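Local coordinates for protein secretin XcpQ (Pseudomonas aeruginosa, PDB 4E9J) that forms, as a ring of fifteen subunits, the outer-membrane channel through which the type II secretion system exports proteins such as elastase, at residues E44-D49 against E68-F73; F82-Q87 against A91-N96. One frame throughout, in Å; residues are numbered along the deposited sequence.

Interaction 1 of 2, residues E44-D49 against E68-F73; sequences ETFVVD and EVYQLF
Phe46 and Phe73 meet ring against ring, reaching for each other from opposite directions. The outer end of each ring does the touching. Phe46 CZ lies 3.6 Å from Phe73 CZ, and Phe46 CE1 is 3.8 Å from Phe73 CE2. Phe73 CZ sits 3.5 Å above the plane of the Phe46 ring, displaced toward its rim. The planes are 29° apart and the centroids 4.8 Å apart. The rings are therefore slid past each other and overlap little.

Tyr70 adds a looser contact. Its CE1 approaches Phe46 CZ at 4.3 Å, near the planes of both rings, so these two aromatics meet edge to edge. No hydrogen bond crosses between the two segments.

The torsions explain the meeting. In Phe46, CG stands anti to the carbonyl carbon (chi1 -56°), which sends the ring from the strand toward the helix. In Phe73, CG is anti to the backbone N (chi1 162°), which carries its ring off the helix to meet Phe46. Tyr70 and Phe73 are three residues apart, about one helical turn, and so reach the same ring.

Further out, Phe46 also packs on Ile35 and Ser39 of helix 31-42 and on Ala91 and Ile93 of strand 91-95. Phe73 shares Ile93 with it. Backbone hydrogen bonds between Val47 and both Ala91 and Ile93 tie the strand that carries Phe46 to strand 91-95. This is helix-on-sheet packing in the periplasmic N0 domain of the secretin, where strand 46-48 edges a small mixed sheet and helix 66-79 lies against it.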
loop_
_atom_site.group_PDB
_atom_site.type_symbol
_atom_site.label_atom_id
_atom_site.label_comp_id
_atom_site.label_asym_id
_atom_site.label_seq_id
_atom_site.Cartn_x
_atom_site.Cartn_y
_atom_site.Cartn_z
ATOM N N GLU A 44 -5.719 -6.501 -27.693
ATOM C CA GLU A 44 -6.882 -6.617 -26.824
ATOM C C GLU A 44 -7.901 -5.584 -27.299
ATOM O O GLU A 44 -7.530 -4.449 -27.579
ATOM C CB GLU A 44 -6.484 -6.354 -25.347
ATOM N N THR A 45 -9.161 -5.986 -27.435
ATOM C CA THR A 45 -10.243 -5.097 -27.846
ATOM C C THR A 45 -11.034 -4.689 -26.585
ATOM O O THR A 45 -11.394 -5.550 -25.779
ATOM C CB THR A 45 -11.139 -5.804 -28.867
ATOM O OG1 THR A 45 -10.322 -6.358 -29.901
ATOM C CG2 THR A 45 -12.171 -4.869 -29.474
ATOM N N PHE A 46 -11.295 -3.389 -26.421
ATOM C CA PHE A 46 -12.038 -2.856 -25.285
ATOM C C PHE A 46 -13.297 -2.116 -25.770
ATOM O O PHE A 46 -13.243 -1.441 -26.786
ATOM C CB PHE A 46 -11.195 -1.835 -24.520
ATOM C CG PHE A 46 -9.854 -2.333 -24.040
ATOM C CD1 PHE A 46 -9.762 -3.238 -22.986
ATOM C CD2 PHE A 46 -8.688 -1.909 -24.643
ATOM C CE1 PHE A 46 -8.509 -3.699 -22.552
ATOM C CE2 PHE A 46 -7.448 -2.366 -24.207
ATOM C CZ PHE A 46 -7.364 -3.282 -23.189
ATOM N N VAL A 47 -14.394 -2.163 -25.016
ATOM C CA VAL A 47 -15.566 -1.302 -25.255
ATOM C C VAL A 47 -15.401 -0.219 -24.194
ATOM O O VAL A 47 -15.206 -0.548 -23.036
ATOM C CB VAL A 47 -16.936 -2.012 -25.141
ATOM C CG1 VAL A 47 -18.072 -1.000 -25.236
ATOM C CG2 VAL A 47 -17.083 -3.060 -26.229
ATOM N N VAL A 48 -15.392 1.046 -24.575
ATOM C CA VAL A 48 -15.168 2.136 -23.636
ATOM C C VAL A 48 -16.514 2.723 -23.226
ATOM O O VAL A 48 -17.199 3.255 -24.093
ATOM C CB VAL A 48 -14.233 3.177 -24.287
ATOM C CG1 VAL A 48 -14.046 4.382 -23.394
ATOM C CG2 VAL A 48 -12.888 2.544 -24.610
ATOM N N ASP A 49 -16.902 2.622 -21.913
ATOM C CA ASP A 49 -18.183 3.156 -21.423
ATOM C C ASP A 49 -18.319 4.634 -21.846
ATOM O O ASP A 49 -17.328 5.372 -21.767
ATOM C CB ASP A 49 -18.258 3.016 -19.891
ATOM C CG ASP A 49 -19.537 3.511 -19.257
ATOM O OD1 ASP A 49 -19.629 4.708 -18.981
ATOM O OD2 ASP A 49 -20.407 2.685 -18.966
ATOM N N GLU A 68 4.591 -5.424 -19.711
ATOM C CA GLU A 68 4.842 -4.166 -19.009
ATOM C C GLU A 68 4.022 -3.005 -19.596
ATOM O O GLU A 68 3.615 -2.123 -18.836
ATOM C CB GLU A 68 6.333 -3.835 -18.898
ATOM C CG GLU A 68 7.135 -4.902 -18.165
ATOM C CD GLU A 68 8.621 -4.968 -18.475
ATOM O OE1 GLU A 68 9.061 -4.356 -19.475
ATOM O OE2 GLU A 68 9.349 -5.644 -17.712
ATOM N N VAL A 69 3.720 -3.024 -20.905
ATOM C CA VAL A 69 2.850 -2.013 -21.535
ATOM C C VAL A 69 1.437 -2.161 -20.942
ATOM O O VAL A 69 0.768 -1.162 -20.673
ATOM C CB VAL A 69 2.842 -2.134 -23.086
ATOM C CG1 VAL A 69 1.701 -1.318 -23.719
ATOM C CG2 VAL A 69 4.197 -1.718 -23.669
ATOM N N TYR A 70 0.994 -3.411 -20.726
ATOM C CA TYR A 70 -0.307 -3.673 -20.131
ATOM C C TYR A 70 -0.353 -3.177 -18.674
ATOM O O TYR A 70 -1.352 -2.582 -18.276
ATOM C CB TYR A 70 -0.668 -5.157 -20.227
ATOM C CG TYR A 70 -2.140 -5.387 -19.962
ATOM C CD1 TYR A 70 -3.100 -5.087 -20.927
ATOM C CD2 TYR A 70 -2.584 -5.816 -18.718
ATOM C CE1 TYR A 70 -4.465 -5.264 -20.678
ATOM C CE2 TYR A 70 -3.944 -6.007 -18.462
ATOM C CZ TYR A 70 -4.882 -5.711 -19.442
ATOM O OH TYR A 70 -6.233 -5.863 -19.219
ATOM N N GLN A 71 0.742 -3.348 -17.901
ATOM C CA GLN A 71 0.807 -2.816 -16.529
ATOM C C GLN A 71 0.698 -1.274 -16.557
ATOM O O GLN A 71 -0.023 -0.685 -15.747
ATOM C CB GLN A 71 2.121 -3.213 -15.817
ATOM C CG GLN A 71 2.236 -4.683 -15.438
ATOM C CD GLN A 71 3.608 -4.943 -14.847
ATOM O OE1 GLN A 71 3.975 -4.382 -13.803
ATOM N NE2 GLN A 71 4.424 -5.747 -15.517
ATOM N N LEU A 72 1.400 -0.620 -17.501
ATOM C CA LEU A 72 1.341 0.830 -17.653
ATOM C C LEU A 72 -0.110 1.274 -17.992
ATOM O O LEU A 72 -0.606 2.237 -17.415
ATOM C CB LEU A 72 2.338 1.295 -18.709
ATOM C CG LEU A 72 2.267 2.758 -19.143
ATOM C CD1 LEU A 72 2.542 3.678 -17.965
ATOM C CD2 LEU A 72 3.252 3.027 -20.277
ATOM N N PHE A 73 -0.786 0.542 -18.877
ATOM C CA PHE A 73 -2.202 0.783 -19.216
ATOM C C PHE A 73 -3.080 0.761 -17.965
ATOM O O PHE A 73 -3.872 1.671 -17.765
ATOM C CB PHE A 73 -2.691 -0.266 -20.230
ATOM C CG PHE A 73 -4.189 -0.423 -20.355
ATOM C CD1 PHE A 73 -4.963 0.575 -20.931
ATOM C CD2 PHE A 73 -4.808 -1.606 -19.991
ATOM C CE1 PHE A 73 -6.338 0.393 -21.134
ATOM C CE2 PHE A 73 -6.187 -1.776 -20.168
ATOM C CZ PHE A 73 -6.946 -0.764 -20.718
#

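Interaction 2 of 2, residues F82-Q87 against A91-N96; sequences FTVVAQ and ARIVPN
Arg92 runs beside Val85 and Gln87 across the hairpin. Its CB lies 3.9 Å from Val85 CG2. CG, anti to the backbone N (chi1 -160°), packs against Val47 O of the neighbouring strand. CD meets Gln87 OE1 at 3.5 Å. NE packs beside Gln87 NE2 at 4.2 Å. That nitrogen lies over one face of the guanidinium, toward its rim; the Gln87 amide plane and the guanidinium plane are 38° apart. The chain bends at chi3, and NH1 at the tip forms a salt bridge with Asp49.

Paired backbone bonds hold the strands. Val85 and Arg92 bind each other through N and O, and so do Thr83 and Val94. Arg92 N to Val85 O is 2.7 Å and nearly straight, 172° at the hydrogen.

Val85 CG1 packs on Val94 CG2 at 3.6 Å, on the same face as Arg92. The second subunit of the crystallised homodimer packs on Thr83, Val85 and Val94 there and forms backbone hydrogen bonds with Ala86. On the other face Val84 CG2 touches Ile93 CG1 at 4.2 Å, beside Phe73 of helix 66-79. Strands 82-86 and 91-95 thus form an antiparallel beta hairpin of the N0 domain, with one face inward and the other at the homodimer interface.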
loop_
_atom_site.group_PDB
_atom_site.type_symbol
_atom_site.label_atom_id
_atom_site.label_comp_id
_atom_site.label_asym_id
_atom_site.label_seq_id
_atom_site.Cartn_x
_atom_site.Cartn_y
_atom_site.Cartn_z
ATOM N N PHE A 82 -10.634 4.745 -13.637
ATOM C CA PHE A 82 -11.270 3.736 -14.474
ATOM C C PHE A 82 -10.757 2.343 -14.139
ATOM O O PHE A 82 -9.650 2.208 -13.622
ATOM C CB PHE A 82 -11.051 4.051 -15.967
ATOM C CG PHE A 82 -11.489 5.453 -16.324
ATOM C CD1 PHE A 82 -12.817 5.826 -16.222
ATOM C CD2 PHE A 82 -10.559 6.427 -16.660
ATOM C CE1 PHE A 82 -13.213 7.144 -16.458
ATOM C CE2 PHE A 82 -10.955 7.740 -16.907
ATOM C CZ PHE A 82 -12.281 8.093 -16.800
ATOM N N THR A 83 -11.517 1.312 -14.522
ATOM C CA THR A 83 -11.161 -0.085 -14.355
ATOM C C THR A 83 -11.697 -0.917 -15.522
ATOM O O THR A 83 -12.672 -0.510 -16.159
ATOM C CB THR A 83 -11.669 -0.580 -12.968
ATOM O OG1 THR A 83 -11.200 -1.899 -12.731
ATOM C CG2 THR A 83 -13.159 -0.542 -12.842
ATOM N N VAL A 84 -11.075 -2.078 -15.789
ATOM C CA VAL A 84 -11.477 -2.987 -16.854
ATOM C C VAL A 84 -12.309 -4.114 -16.248
ATOM O O VAL A 84 -11.860 -4.773 -15.310
ATOM C CB VAL A 84 -10.266 -3.544 -17.648
ATOM C CG1 VAL A 84 -10.735 -4.312 -18.889
ATOM C CG2 VAL A 84 -9.299 -2.423 -18.024
ATOM N N VAL A 85 -13.521 -4.337 -16.793
ATOM C CA VAL A 85 -14.457 -5.360 -16.318
ATOM C C VAL A 85 -14.882 -6.218 -17.491
ATOM O O VAL A 85 -14.686 -5.809 -18.629
ATOM C CB VAL A 85 -15.702 -4.716 -15.620
ATOM C CG1 VAL A 85 -15.284 -3.814 -14.458
ATOM C CG2 VAL A 85 -16.605 -3.958 -16.617
ATOM N N ALA A 86 -15.492 -7.386 -17.220
ATOM C CA ALA A 86 -16.051 -8.265 -18.250
ATOM C C ALA A 86 -17.581 -8.038 -18.251
ATOM O O ALA A 86 -18.233 -8.272 -17.240
ATOM C CB ALA A 86 -15.716 -9.721 -17.947
ATOM N N GLN A 87 -18.142 -7.512 -19.337
ATOM C CA GLN A 87 -19.586 -7.221 -19.399
ATOM C C GLN A 87 -20.107 -7.506 -20.821
ATOM O O GLN A 87 -19.670 -6.863 -21.777
ATOM C CB GLN A 87 -19.836 -5.739 -19.000
ATOM C CG GLN A 87 -21.283 -5.404 -18.638
ATOM C CD GLN A 87 -21.542 -3.912 -18.561
ATOM O OE1 GLN A 87 -20.849 -3.156 -17.857
ATOM N NE2 GLN A 87 -22.574 -3.442 -19.257
ATOM N N ALA A 91 -14.458 -7.059 -22.971
ATOM C CA ALA A 91 -13.758 -6.242 -21.976
ATOM C C ALA A 91 -14.278 -4.802 -22.042
ATOM O O ALA A 91 -14.314 -4.197 -23.111
ATOM C CB ALA A 91 -12.268 -6.262 -22.233
ATOM N N ARG A 92 -14.674 -4.259 -20.896
ATOM C CA ARG A 92 -15.214 -2.916 -20.808
ATOM C C ARG A 92 -14.444 -2.097 -19.800
ATOM O O ARG A 92 -14.191 -2.547 -18.685
ATOM C CB ARG A 92 -16.696 -2.965 -20.438
ATOM C CG ARG A 92 -17.463 -1.692 -20.771
ATOM C CD ARG A 92 -18.942 -1.826 -20.424
ATOM N NE ARG A 92 -19.796 -1.231 -21.463
ATOM C CZ ARG A 92 -20.541 -0.132 -21.345
ATOM N NH1 ARG A 92 -20.586 0.534 -20.195
ATOM N NH2 ARG A 92 -21.265 0.299 -22.370
ATOM N N ILE A 93 -14.091 -0.888 -20.201
ATOM C CA ILE A 93 -13.401 0.113 -19.386
ATOM C C ILE A 93 -14.543 0.964 -18.832
ATOM O O ILE A 93 -15.372 1.467 -19.605
ATOM C CB ILE A 93 -12.366 0.912 -20.214
ATOM C CG1 ILE A 93 -11.290 -0.073 -20.823
ATOM C CG2 ILE A 93 -11.694 2.011 -19.380
ATOM C CD1 ILE A 93 -10.312 0.590 -21.737
ATOM N N VAL A 94 -14.613 1.084 -17.488
ATOM C CA VAL A 94 -15.713 1.747 -16.784
ATOM C C VAL A 94 -15.236 2.669 -15.653
ATOM O O VAL A 94 -14.234 2.363 -15.013
ATOM C CB VAL A 94 -16.685 0.693 -16.200
ATOM C CG1 VAL A 94 -17.552 0.082 -17.278
ATOM C CG2 VAL A 94 -15.944 -0.402 -15.426
ATOM N N PRO A 95 -15.986 3.740 -15.296
ATOM C CA PRO A 95 -15.578 4.545 -14.129
ATOM C C PRO A 95 -15.681 3.734 -12.839
ATOM O O PRO A 95 -16.591 2.912 -12.685
ATOM C CB PRO A 95 -16.514 5.761 -14.162
ATOM C CG PRO A 95 -17.288 5.653 -15.421
ATOM C CD PRO A 95 -17.248 4.240 -15.874
ATOM N N ASN A 96 -14.668 3.882 -11.983
ATOM C CA ASN A 96 -14.597 3.190 -10.710
ATOM C C ASN A 96 -15.301 4.057 -9.664
ATOM O O ASN A 96 -15.413 5.269 -9.841
ATOM C CB ASN A 96 -13.132 2.943 -10.306
ATOM C CG ASN A 96 -12.963 1.750 -9.389
ATOM O OD1 ASN A 96 -13.815 1.464 -8.539
ATOM N ND2 ASN A 96 -11.845 1.039 -9.515
#

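In the fold
Both interactions belong to the N0 domain, and their centres lie about 10 Å apart. Strand 91-95 connects them: it runs parallel to strand 46-48 on one side and antiparallel to strand 82-86 on the other. Interaction 1 is small and wholly apolar, an aromatic cluster between sheet and helix. Interaction 2 is larger, chiefly backbone hydrogen bonding, with its apolar side chains split between two faces. Ile93 belongs to the inward face of interaction 2 and so closes onto the aromatic cluster of interaction 1. The Asp49 to Arg92 salt bridge adds a charged tie between the two. Both are partly buried, but only interaction 2 touches the second subunit.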